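Local coordinates for putative OMPA family lipoprotein (Burkholderia pseudomallei, PDB 4B5C) that probably acts in the Tol-Pal system, which helps maintain outer-membrane integrity and takes part in membrane invagination during cell division, at residues P116-H121 with W126-R131. Sequence-based numbering, arbitrary orientation.
Sequences PVALGH and WAQNRR
The side-chain amide of N129 grips the backbone of V117 and A118 with three hydrogen bonds: its OD1 accepts hydrogen bonds from the backbone N of both V117 and A118, each at 3.0 Å, while its ND2 donates one to A118 O. That last bond, N129 ND2 to A118 O 3.0 Å, is nearly straight (172°) and lies in the planes of both the amide and the carbonyl. The two bonds to OD1 differ: A118 N sits in the carbonyl plane on a lone pair, whereas V117 N comes from above it, 47° out. Three bonds to two successive residues fix the rotation of this buried amide, and the CG of N129, turned anti to its own carbonyl carbon (chi1 -62°), carries it across to the loop. Both segments belong to the OmpA-like domain: 116-121 is part of the loop between strand 106-112 and helix 123-127, and N129 lies just before strand 131-136, so its amide ties the loop to the turn leading into the sheet. V117 presses CG1 against Q128 O (3.2 Å) and reaches R131 NH1 at 3.7 Å; the guanidinium also bonds weakly through NH1 to Q128 O and pairs with D133. The methyl of A118 rests on the Q128 side chain, CB to CD 3.9 Å. Farther along, the carbonyl carbon of H121 (C) lies over one face of the W126 indole, 3.6 Å above the ring plane and offset toward the rim. E74 OE2 accepts hydrogen bonds from both W126 NE1 and H121 ND1, bridging the two side chains, and R75 makes a cation-pi contact with the indole.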
loop_
_atom_site.group_PDB
_atom_site.type_symbol
_atom_site.label_atom_id
_atom_site.label_comp_id
_atom_site.label_asym_id
_atom_site.label_seq_id
_atom_site.Cartn_x
_atom_site.Cartn_y
_atom_site.Cartn_z
ATOM N N PRO A 116 -5.014 3.911 -12.723
ATOM C CA PRO A 116 -5.874 4.762 -11.895
ATOM C C PRO A 116 -7.153 4.029 -11.506
ATOM O O PRO A 116 -7.717 3.305 -12.323
ATOM C CB PRO A 116 -6.198 5.937 -12.821
ATOM C CG PRO A 116 -6.056 5.383 -14.197
ATOM C CD PRO A 116 -4.930 4.395 -14.113
ATOM N N VAL A 117 -7.596 4.208 -10.267
ATOM C CA VAL A 117 -8.827 3.579 -9.807
ATOM C C VAL A 117 -9.988 4.564 -9.941
ATOM O O VAL A 117 -11.148 4.168 -10.017
ATOM C CB VAL A 117 -8.704 3.098 -8.345
ATOM C CG1 VAL A 117 -8.596 4.283 -7.402
ATOM C CG2 VAL A 117 -9.887 2.225 -7.972
ATOM N N ALA A 118 -9.658 5.852 -9.970
ATOM C CA ALA A 118 -10.642 6.906 -10.183
ATOM C C ALA A 118 -10.230 7.730 -11.398
ATOM O O ALA A 118 -9.116 8.251 -11.449
ATOM C CB ALA A 118 -10.766 7.785 -8.952
ATOM N N LEU A 119 -11.132 7.854 -12.368
ATOM C CA LEU A 119 -10.796 8.470 -13.650
ATOM C C LEU A 119 -11.021 9.980 -13.699
ATOM O O LEU A 119 -10.642 10.633 -14.673
ATOM C CB LEU A 119 -11.566 7.790 -14.784
ATOM C CG LEU A 119 -11.241 6.312 -15.001
ATOM C CD1 LEU A 119 -12.136 5.707 -16.074
ATOM C CD2 LEU A 119 -9.771 6.141 -15.356
ATOM N N GLY A 120 -11.630 10.534 -12.656
ATOM C CA GLY A 120 -11.902 11.962 -12.620
ATOM C C GLY A 120 -10.648 12.817 -12.621
ATOM O O GLY A 120 -9.575 12.362 -12.234
ATOM N N HIS A 121 -10.783 14.064 -13.064
ATOM C CA HIS A 121 -9.669 15.006 -13.051
ATOM C C HIS A 121 -9.881 16.073 -11.987
ATOM O O HIS A 121 -9.806 17.268 -12.269
ATOM C CB HIS A 121 -9.490 15.658 -14.422
ATOM C CG HIS A 121 -9.209 14.681 -15.521
ATOM N ND1 HIS A 121 -8.026 13.982 -15.608
ATOM C CD2 HIS A 121 -9.960 14.288 -16.577
ATOM C CE1 HIS A 121 -8.059 13.198 -16.675
ATOM N NE2 HIS A 121 -9.221 13.366 -17.278
ATOM N N TRP A 126 -8.195 12.268 -7.578
ATOM C CA TRP A 126 -6.751 12.138 -7.426
ATOM C C TRP A 126 -6.379 11.480 -6.102
ATOM O O TRP A 126 -5.477 10.646 -6.042
ATOM C CB TRP A 126 -6.081 13.507 -7.542
ATOM C CG TRP A 126 -6.115 14.077 -8.928
ATOM C CD1 TRP A 126 -6.056 13.386 -10.102
ATOM C CD2 TRP A 126 -6.227 15.462 -9.284
ATOM N NE1 TRP A 126 -6.116 14.254 -11.165
ATOM C CE2 TRP A 126 -6.222 15.534 -10.689
ATOM C CE3 TRP A 126 -6.327 16.647 -8.547
ATOM C CZ2 TRP A 126 -6.315 16.744 -11.376
ATOM C CZ3 TRP A 126 -6.417 17.846 -9.230
ATOM C CH2 TRP A 126 -6.412 17.886 -10.630
ATOM N N ALA A 127 -7.088 11.856 -5.045
ATOM C CA ALA A 127 -6.829 11.331 -3.710
ATOM C C ALA A 127 -6.994 9.815 -3.659
ATOM O O ALA A 127 -6.335 9.139 -2.872
ATOM C CB ALA A 127 -7.743 11.999 -2.695
ATOM N N GLN A 128 -7.885 9.292 -4.495
ATOM C CA GLN A 128 -8.156 7.862 -4.537
ATOM C C GLN A 128 -7.047 7.112 -5.267
ATOM O O GLN A 128 -6.962 5.887 -5.189
ATOM C CB GLN A 128 -9.501 7.594 -5.217
ATOM C CG GLN A 128 -10.686 8.271 -4.545
ATOM C CD GLN A 128 -11.987 8.053 -5.295
ATOM O OE1 GLN A 128 -12.469 6.926 -5.414
ATOM N NE2 GLN A 128 -12.558 9.133 -5.812
ATOM N N ASN A 129 -6.198 7.853 -5.972
ATOM C CA ASN A 129 -5.110 7.248 -6.738
ATOM C C ASN A 129 -3.746 7.322 -6.044
ATOM O O ASN A 129 -2.823 6.588 -6.398
ATOM C CB ASN A 129 -5.038 7.846 -8.145
ATOM C CG ASN A 129 -6.309 7.594 -8.947
ATOM O OD1 ASN A 129 -7.056 6.652 -8.672
ATOM N ND2 ASN A 129 -6.556 8.432 -9.946
ATOM N N ARG A 130 -3.620 8.207 -5.059
ATOM C CA ARG A 130 -2.411 8.266 -4.241
ATOM C C ARG A 130 -2.502 7.188 -3.168
ATOM O O ARG A 130 -2.904 7.459 -2.037
ATOM C CB ARG A 130 -2.257 9.648 -3.601
ATOM C CG ARG A 130 -2.109 10.782 -4.603
ATOM C CD ARG A 130 -1.736 12.087 -3.915
ATOM N NE ARG A 130 -2.794 12.576 -3.036
ATOM C CZ ARG A 130 -3.735 13.438 -3.409
ATOM N NH1 ARG A 130 -3.750 13.909 -4.649
ATOM N NH2 ARG A 130 -4.660 13.831 -2.543
ATOM N N ARG A 131 -2.122 5.966 -3.529
ATOM C CA ARG A 131 -2.464 4.800 -2.725
ATOM C C ARG A 131 -1.403 3.700 -2.793
ATOM O O ARG A 131 -0.702 3.562 -3.797
ATOM C CB ARG A 131 -3.806 4.245 -3.209
ATOM C CG ARG A 131 -4.481 3.253 -2.275
ATOM C CD ARG A 131 -5.750 2.705 -2.916
ATOM N NE ARG A 131 -5.453 1.808 -4.031
ATOM C CZ ARG A 131 -5.294 2.201 -5.291
ATOM N NH1 ARG A 131 -5.407 3.483 -5.611
ATOM N NH2 ARG A 131 -5.023 1.309 -6.233
#